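Local coordinates for 165aa long hypothetical protein (Pyrococcus horikoshii, PDB 2DC4), which is of unknown function but, as a CYTH-domain protein, probably binds a triphosphate-containing ligand together with metal ions in the tunnel of its beta barrel, at residues 12-17 with 147-152; 21-26 with 110-115. All coordinates share one frame; numbering follows the deposited sequence.

Interaction 1: 12-17 with 147-152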
loop_
_atom_site.group_PDB
_atom_site.type_symbol
_atom_site.label_atom_id
_atom_site.label_comp_id
_atom_site.label_asym_id
_atom_site.label_seq_id
_atom_site.Cartn_x
_atom_site.Cartn_y
_atom_site.Cartn_z
ATOM N N GLU A 12 7.185 -34.418 2.387
ATOM C CA GLU A 12 7.278 -35.388 1.309
ATOM C C GLU A 12 6.060 -36.297 1.174
ATOM O O GLU A 12 5.568 -36.521 0.071
ATOM C CB GLU A 12 8.546 -36.235 1.472
ATOM C CG GLU A 12 9.852 -35.460 1.289
ATOM C CD GLU A 12 10.245 -34.632 2.504
ATOM O OE1 GLU A 12 11.246 -33.883 2.410
ATOM O OE2 GLU A 12 9.566 -34.731 3.554
ATOM N N ASP A 13 5.570 -36.812 2.296
ATOM C CA ASP A 13 4.420 -37.706 2.274
ATOM C C ASP A 13 3.147 -37.031 1.769
ATOM O O ASP A 13 2.461 -37.558 0.894
ATOM C CB ASP A 13 4.167 -38.280 3.675
ATOM C CG ASP A 13 5.374 -39.015 4.235
ATOM O OD1 ASP A 13 5.966 -39.839 3.504
ATOM O OD2 ASP A 13 5.729 -38.778 5.409
ATOM N N ILE A 14 2.837 -35.857 2.310
ATOM C CA ILE A 14 1.623 -35.159 1.909
ATOM C C ILE A 14 1.682 -34.617 0.479
ATOM O O ILE A 14 0.661 -34.561 -0.208
ATOM C CB ILE A 14 1.289 -34.023 2.900
ATOM C CG1 ILE A 14 -0.207 -33.706 2.831
ATOM C CG2 ILE A 14 2.121 -32.786 2.598
ATOM C CD1 ILE A 14 -1.090 -34.824 3.367
ATOM N N LYS A 15 2.872 -34.226 0.030
ATOM C CA LYS A 15 3.031 -33.722 -1.331
ATOM C C LYS A 15 2.648 -34.863 -2.269
ATOM O O LYS A 15 1.913 -34.672 -3.239
ATOM C CB LYS A 15 4.482 -33.293 -1.578
ATOM C CG LYS A 15 4.761 -32.770 -2.985
ATOM C CD LYS A 15 6.178 -32.218 -3.089
ATOM C CE LYS A 15 6.478 -31.664 -4.477
ATOM N NZ LYS A 15 6.478 -32.715 -5.536
ATOM N N ARG A 16 3.141 -36.057 -1.956
ATOM C CA ARG A 16 2.843 -37.244 -2.744
ATOM C C ARG A 16 1.337 -37.522 -2.759
ATOM O O ARG A 16 0.769 -37.833 -3.804
ATOM C CB ARG A 16 3.597 -38.453 -2.175
ATOM C CG ARG A 16 3.340 -39.750 -2.924
ATOM C CD ARG A 16 4.239 -40.892 -2.446
ATOM N NE ARG A 16 5.481 -40.428 -1.832
ATOM C CZ ARG A 16 5.813 -40.635 -0.562
ATOM N NH1 ARG A 16 4.992 -41.301 0.243
ATOM N NH2 ARG A 16 6.967 -40.178 -0.092
ATOM N N LYS A 17 0.692 -37.406 -1.600
ATOM C CA LYS A 17 -0.748 -37.650 -1.510
ATOM C C LYS A 17 -1.554 -36.634 -2.307
ATOM O O LYS A 17 -2.487 -36.994 -3.018
ATOM C CB LYS A 17 -1.218 -37.618 -0.053
ATOM C CG LYS A 17 -0.752 -38.790 0.796
ATOM C CD LYS A 17 -1.414 -40.101 0.386
ATOM C CE LYS A 17 -2.867 -40.182 0.841
ATOM N NZ LYS A 17 -3.417 -41.554 0.637
ATOM N N LEU A 147 -6.803 -37.329 2.419
ATOM C CA LEU A 147 -5.352 -37.223 2.476
ATOM C C LEU A 147 -4.811 -37.946 3.709
ATOM O O LEU A 147 -3.613 -37.923 3.970
ATOM C CB LEU A 147 -4.917 -35.752 2.515
ATOM C CG LEU A 147 -5.204 -34.929 1.250
ATOM C CD1 LEU A 147 -4.942 -33.456 1.544
ATOM C CD2 LEU A 147 -4.326 -35.405 0.095
ATOM N N GLY A 148 -5.701 -38.575 4.470
ATOM C CA GLY A 148 -5.268 -39.299 5.653
ATOM C C GLY A 148 -4.997 -38.435 6.870
ATOM O O GLY A 148 -4.343 -38.872 7.817
ATOM N N LEU A 149 -5.494 -37.204 6.853
ATOM C CA LEU A 149 -5.298 -36.305 7.978
ATOM C C LEU A 149 -6.462 -36.459 8.951
ATOM O O LEU A 149 -7.561 -36.843 8.552
ATOM C CB LEU A 149 -5.211 -34.866 7.472
ATOM C CG LEU A 149 -4.011 -34.632 6.547
ATOM C CD1 LEU A 149 -4.134 -33.292 5.848
ATOM C CD2 LEU A 149 -2.725 -34.691 7.367
ATOM N N LYS A 150 -6.210 -36.149 10.221
ATOM C CA LYS A 150 -7.217 -36.248 11.273
ATOM C C LYS A 150 -7.230 -34.978 12.120
ATOM O O LYS A 150 -6.386 -34.102 11.954
ATOM C CB LYS A 150 -6.918 -37.452 12.176
ATOM C CG LYS A 150 -6.924 -38.788 11.458
ATOM C CD LYS A 150 -6.645 -39.938 12.416
ATOM C CE LYS A 150 -5.240 -39.858 12.990
ATOM N NZ LYS A 150 -4.937 -41.027 13.862
ATOM N N GLU A 151 -8.182 -34.880 13.041
ATOM C CA GLU A 151 -8.273 -33.706 13.894
ATOM C C GLU A 151 -7.023 -33.480 14.739
ATOM O O GLU A 151 -6.666 -32.338 15.019
ATOM C CB GLU A 151 -9.501 -33.807 14.799
ATOM C CG GLU A 151 -10.810 -33.705 14.036
ATOM C CD GLU A 151 -12.023 -33.880 14.925
ATOM O OE1 GLU A 151 -12.129 -33.154 15.937
ATOM O OE2 GLU A 151 -12.874 -34.738 14.609
ATOM N N GLU A 152 -6.352 -34.555 15.140
ATOM C CA GLU A 152 -5.148 -34.402 15.958
ATOM C C GLU A 152 -4.009 -33.753 15.182
ATOM O O GLU A 152 -3.029 -33.301 15.777
ATOM C CB GLU A 152 -4.672 -35.759 16.510
ATOM C CG GLU A 152 -4.340 -36.800 15.452
ATOM C CD GLU A 152 -3.747 -38.081 16.037
ATOM O OE1 GLU A 152 -4.147 -38.483 17.152
ATOM O OE2 GLU A 152 -2.886 -38.697 15.369
#

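Interaction 2: 21-26 with 110-115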
loop_
_atom_site.group_PDB
_atom_site.type_symbol
_atom_site.label_atom_id
_atom_site.label_comp_id
_atom_site.label_asym_id
_atom_site.label_seq_id
_atom_site.Cartn_x
_atom_site.Cartn_y
_atom_site.Cartn_z
ATOM N N LEU A 21 -3.827 -37.339 -5.617
ATOM C CA LEU A 21 -5.233 -36.964 -5.608
ATOM C C LEU A 21 -5.608 -36.384 -6.972
ATOM O O LEU A 21 -6.773 -36.388 -7.364
ATOM C CB LEU A 21 -5.475 -35.920 -4.514
ATOM C CG LEU A 21 -6.895 -35.419 -4.254
ATOM C CD1 LEU A 21 -7.801 -36.619 -4.030
ATOM C CD2 LEU A 21 -6.928 -34.495 -3.053
ATOM N N GLY A 22 -4.607 -35.885 -7.689
ATOM C CA GLY A 22 -4.853 -35.301 -8.994
ATOM C C GLY A 22 -4.953 -33.788 -8.949
ATOM O O GLY A 22 -5.410 -33.159 -9.905
ATOM N N ALA A 23 -4.539 -33.196 -7.833
ATOM C CA ALA A 23 -4.576 -31.745 -7.695
ATOM C C ALA A 23 -3.625 -31.149 -8.731
ATOM O O ALA A 23 -2.615 -31.759 -9.078
ATOM C CB ALA A 23 -4.153 -31.339 -6.286
ATOM N N LYS A 24 -3.960 -29.962 -9.223
ATOM C CA LYS A 24 -3.153 -29.278 -10.233
ATOM C C LYS A 24 -2.089 -28.375 -9.611
ATOM O O LYS A 24 -2.406 -27.471 -8.841
ATOM C CB LYS A 24 -4.078 -28.457 -11.137
ATOM C CG LYS A 24 -3.386 -27.549 -12.132
ATOM C CD LYS A 24 -4.401 -26.980 -13.124
ATOM C CE LYS A 24 -5.532 -26.199 -12.445
ATOM N NZ LYS A 24 -5.196 -24.762 -12.208
ATOM N N PHE A 25 -0.826 -28.627 -9.948
ATOM C CA PHE A 25 0.267 -27.819 -9.415
ATOM C C PHE A 25 0.240 -26.439 -10.062
ATOM O O PHE A 25 0.293 -26.316 -11.287
ATOM C CB PHE A 25 1.616 -28.486 -9.689
ATOM C CG PHE A 25 2.794 -27.693 -9.196
ATOM C CD1 PHE A 25 2.967 -27.451 -7.840
ATOM C CD2 PHE A 25 3.726 -27.178 -10.093
ATOM C CE1 PHE A 25 4.054 -26.706 -7.378
ATOM C CE2 PHE A 25 4.818 -26.430 -9.642
ATOM C CZ PHE A 25 4.981 -26.196 -8.284
ATOM N N PHE A 26 0.152 -25.406 -9.232
ATOM C CA PHE A 26 0.103 -24.035 -9.720
ATOM C C PHE A 26 1.482 -23.394 -9.756
ATOM O O PHE A 26 1.845 -22.727 -10.736
ATOM C CB PHE A 26 -0.821 -23.202 -8.835
ATOM C CG PHE A 26 -0.831 -21.750 -9.182
ATOM C CD1 PHE A 26 -1.493 -21.300 -10.321
ATOM C CD2 PHE A 26 -0.141 -20.832 -8.396
ATOM C CE1 PHE A 26 -1.464 -19.950 -10.675
ATOM C CE2 PHE A 26 -0.103 -19.482 -8.741
ATOM C CZ PHE A 26 -0.767 -19.041 -9.885
ATOM N N VAL A 110 -11.051 -25.943 -3.988
ATOM C CA VAL A 110 -10.110 -26.137 -2.888
ATOM C C VAL A 110 -8.693 -25.787 -3.311
ATOM O O VAL A 110 -8.265 -26.111 -4.418
ATOM C CB VAL A 110 -10.126 -27.603 -2.390
ATOM C CG1 VAL A 110 -8.967 -27.851 -1.419
ATOM C CG2 VAL A 110 -11.451 -27.895 -1.703
ATOM N N THR A 111 -7.974 -25.117 -2.418
ATOM C CA THR A 111 -6.596 -24.747 -2.673
ATOM C C THR A 111 -5.740 -25.358 -1.576
ATOM O O THR A 111 -6.071 -25.273 -0.391
ATOM C CB THR A 111 -6.407 -23.216 -2.659
ATOM O OG1 THR A 111 -7.202 -22.630 -3.697
ATOM C CG2 THR A 111 -4.939 -22.852 -2.882
ATOM N N PHE A 112 -4.656 -26.004 -1.986
ATOM C CA PHE A 112 -3.734 -26.610 -1.044
ATOM C C PHE A 112 -2.493 -25.739 -1.006
ATOM O O PHE A 112 -1.916 -25.432 -2.050
ATOM C CB PHE A 112 -3.324 -28.015 -1.498
ATOM C CG PHE A 112 -4.471 -28.966 -1.661
ATOM C CD1 PHE A 112 -5.119 -29.092 -2.888
ATOM C CD2 PHE A 112 -4.915 -29.727 -0.585
ATOM C CE1 PHE A 112 -6.194 -29.964 -3.040
ATOM C CE2 PHE A 112 -5.989 -30.603 -0.724
ATOM C CZ PHE A 112 -6.632 -30.722 -1.953
ATOM N N GLU A 113 -2.092 -25.320 0.186
ATOM C CA GLU A 113 -0.878 -24.524 0.317
ATOM C C GLU A 113 0.036 -25.333 1.223
ATOM O O GLU A 113 -0.179 -25.392 2.433
ATOM C CB GLU A 113 -1.169 -23.157 0.944
ATOM C CG GLU A 113 -2.243 -22.349 0.209
ATOM C CD GLU A 113 -2.399 -20.940 0.749
ATOM O OE1 GLU A 113 -2.399 -20.761 1.985
ATOM O OE2 GLU A 113 -2.540 -20.010 -0.069
ATOM N N LEU A 114 1.037 -25.971 0.626
ATOM C CA LEU A 114 1.990 -26.788 1.375
ATOM C C LEU A 114 3.166 -25.888 1.690
ATOM O O LEU A 114 3.921 -25.503 0.797
ATOM C CB LEU A 114 2.427 -27.988 0.532
ATOM C CG LEU A 114 3.372 -28.994 1.191
ATOM C CD1 LEU A 114 2.823 -29.399 2.557
ATOM C CD2 LEU A 114 3.522 -30.209 0.284
ATOM N N ASN A 115 3.318 -25.567 2.970
ATOM C CA ASN A 115 4.357 -24.649 3.410
ATOM C C ASN A 115 5.525 -25.218 4.188
ATOM O O ASN A 115 5.334 -25.955 5.154
ATOM C CB ASN A 115 3.732 -23.563 4.277
ATOM C CG ASN A 115 2.607 -22.844 3.581
ATOM O OD1 ASN A 115 2.808 -22.235 2.534
ATOM N ND2 ASN A 115 1.412 -22.912 4.158
#

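Interaction 1: 12-17 with 147-152
Ile-14 and Leu-147 form the centre of an apolar helix-to-loop contact on the outside of the CYTH beta barrel, where helix 11-21 lies beside the turn that ends helix 133-146. The two side chains cross at about a right angle. Ile-14 reaches over with its terminal methyl: CD1 lies 4.0 Å from Leu-147 CB and 4.0 Å from Leu-147 O, and a little farther on meets the methyl of the next leucine, Leu-149 CD1, at 4.2 Å. With CG1 roughly anti to the backbone N (chi1 -156°), CD1 is carried off the flank of the helix toward the loop.

One turn later Lys-17 meets the same leucine with its aliphatic part. Its CB rests 3.8 Å from Leu-147 CD2, while the chain, bent at both chi2 and chi3, folds back to bring CE within 3.9 Å of Leu-147 O. The closest pair of CA atoms is here too, those of Lys-17 and Leu-147 being 6.1 Å apart. Gly-148 follows at once with positive phi (80°), closing helix 133-146 in a Schellman motif and turning the chain so that Leu-149 also presents its side chain to the barrel wall.

Beneath the contact, Ile-14, Leu-147 and Leu-149 all rest on Leu-124 of strand 121-128; Ile-14 and Leu-149 also share Val-9. At the solvent side of the helix, Asp-13 OD1 and Arg-16 NH1 make a long salt bridge of 3.7 Å.

No hydrogen bond or salt bridge crosses between the segments. Three buried aliphatic side chains and the methylenes of one exposed lysine make the join, so it is dispersive and water-excluding, with the lysine's charge left at its exposed edge.

Interaction 2: 21-26 with 110-115
Phe-112 meets Leu-21 and Ala-23 through apolar contacts alone. The ring stands on strand 110-117 of the barrel and extends under the turn that links helix 11-21 to strand 24-36. Leu-21 brings one branch to the far end of the ring, with CD2 3.9 Å from Phe-112 CZ; the two side chains cross at about a right angle. Ala-23 touches farther back along one side, its CB 4.1 Å from Phe-112 CE1 and 4.2 Å from Phe-112 CD1. Both methyl groups approach obliquely. From within its own strand, Val-110 CG1 lies 3.7 Å above one ring face, offset toward the rim. CG of Phe-112 sits anti to the carbonyl carbon (chi1 -59°), which directs the ring at the turn. Leu-107, Leu-124 and Val-143 also touch it.

Backbone bonding is indirect. The nearest CA atoms, of Ala-23 and Phe-112, are 8.4 Å apart, because strand 94-107 runs between the two segments: Lys-24 and Phe-26 bond to it on one side, Phe-112 on the other. Gly-22, at positive phi (98°), ends helix 11-21 in a Schellman motif and lets the chain turn straight into strand 24-36.

Polar groups occupy the other face of strand 110-117. There Asn-115 is hydrogen-bonded to Arg-102 and Tyr-159. Glu-113 OE1 lies close to Glu-127 OE2, while Glu-113 OE2 has a long, weak ion pair with Arg-102; this mix is consistent with CYTH relatives, whose tunnels bind metal ions through acidic residues and phosphates through basic ones.

The strand is therefore amphipathic. Its alternation sends Phe-112 outward into an apolar layer beneath the helices while Glu-113 and Asn-115 face the probable ligand tunnel; the contact itself is held by dispersion and burial of the ring.

How the interactions relate
Interactions 1 and 2 are neighbouring patches of one apolar layer between the barrel wall and the helices outside it, with centres about 12 Å apart. Interaction 2 is nested within the chain loop that interaction 1 closes. Helix 11-21 serves both, supplying Ile-14 and Lys-17 to the first and leading through Leu-21 into the second. The patches touch directly: Leu-147 CD1 packs 3.8 Å from Phe-112 CE2, Leu-147 CD2 lies 4.2 Å from Leu-21 CD2, and Ile-14 CG2 is 3.5 Å from Leu-114 CD1. Strand 110-117 thus underlies both through Phe-112 and Leu-114, on the barrel's outer side and not on that of the probable ligand tunnel.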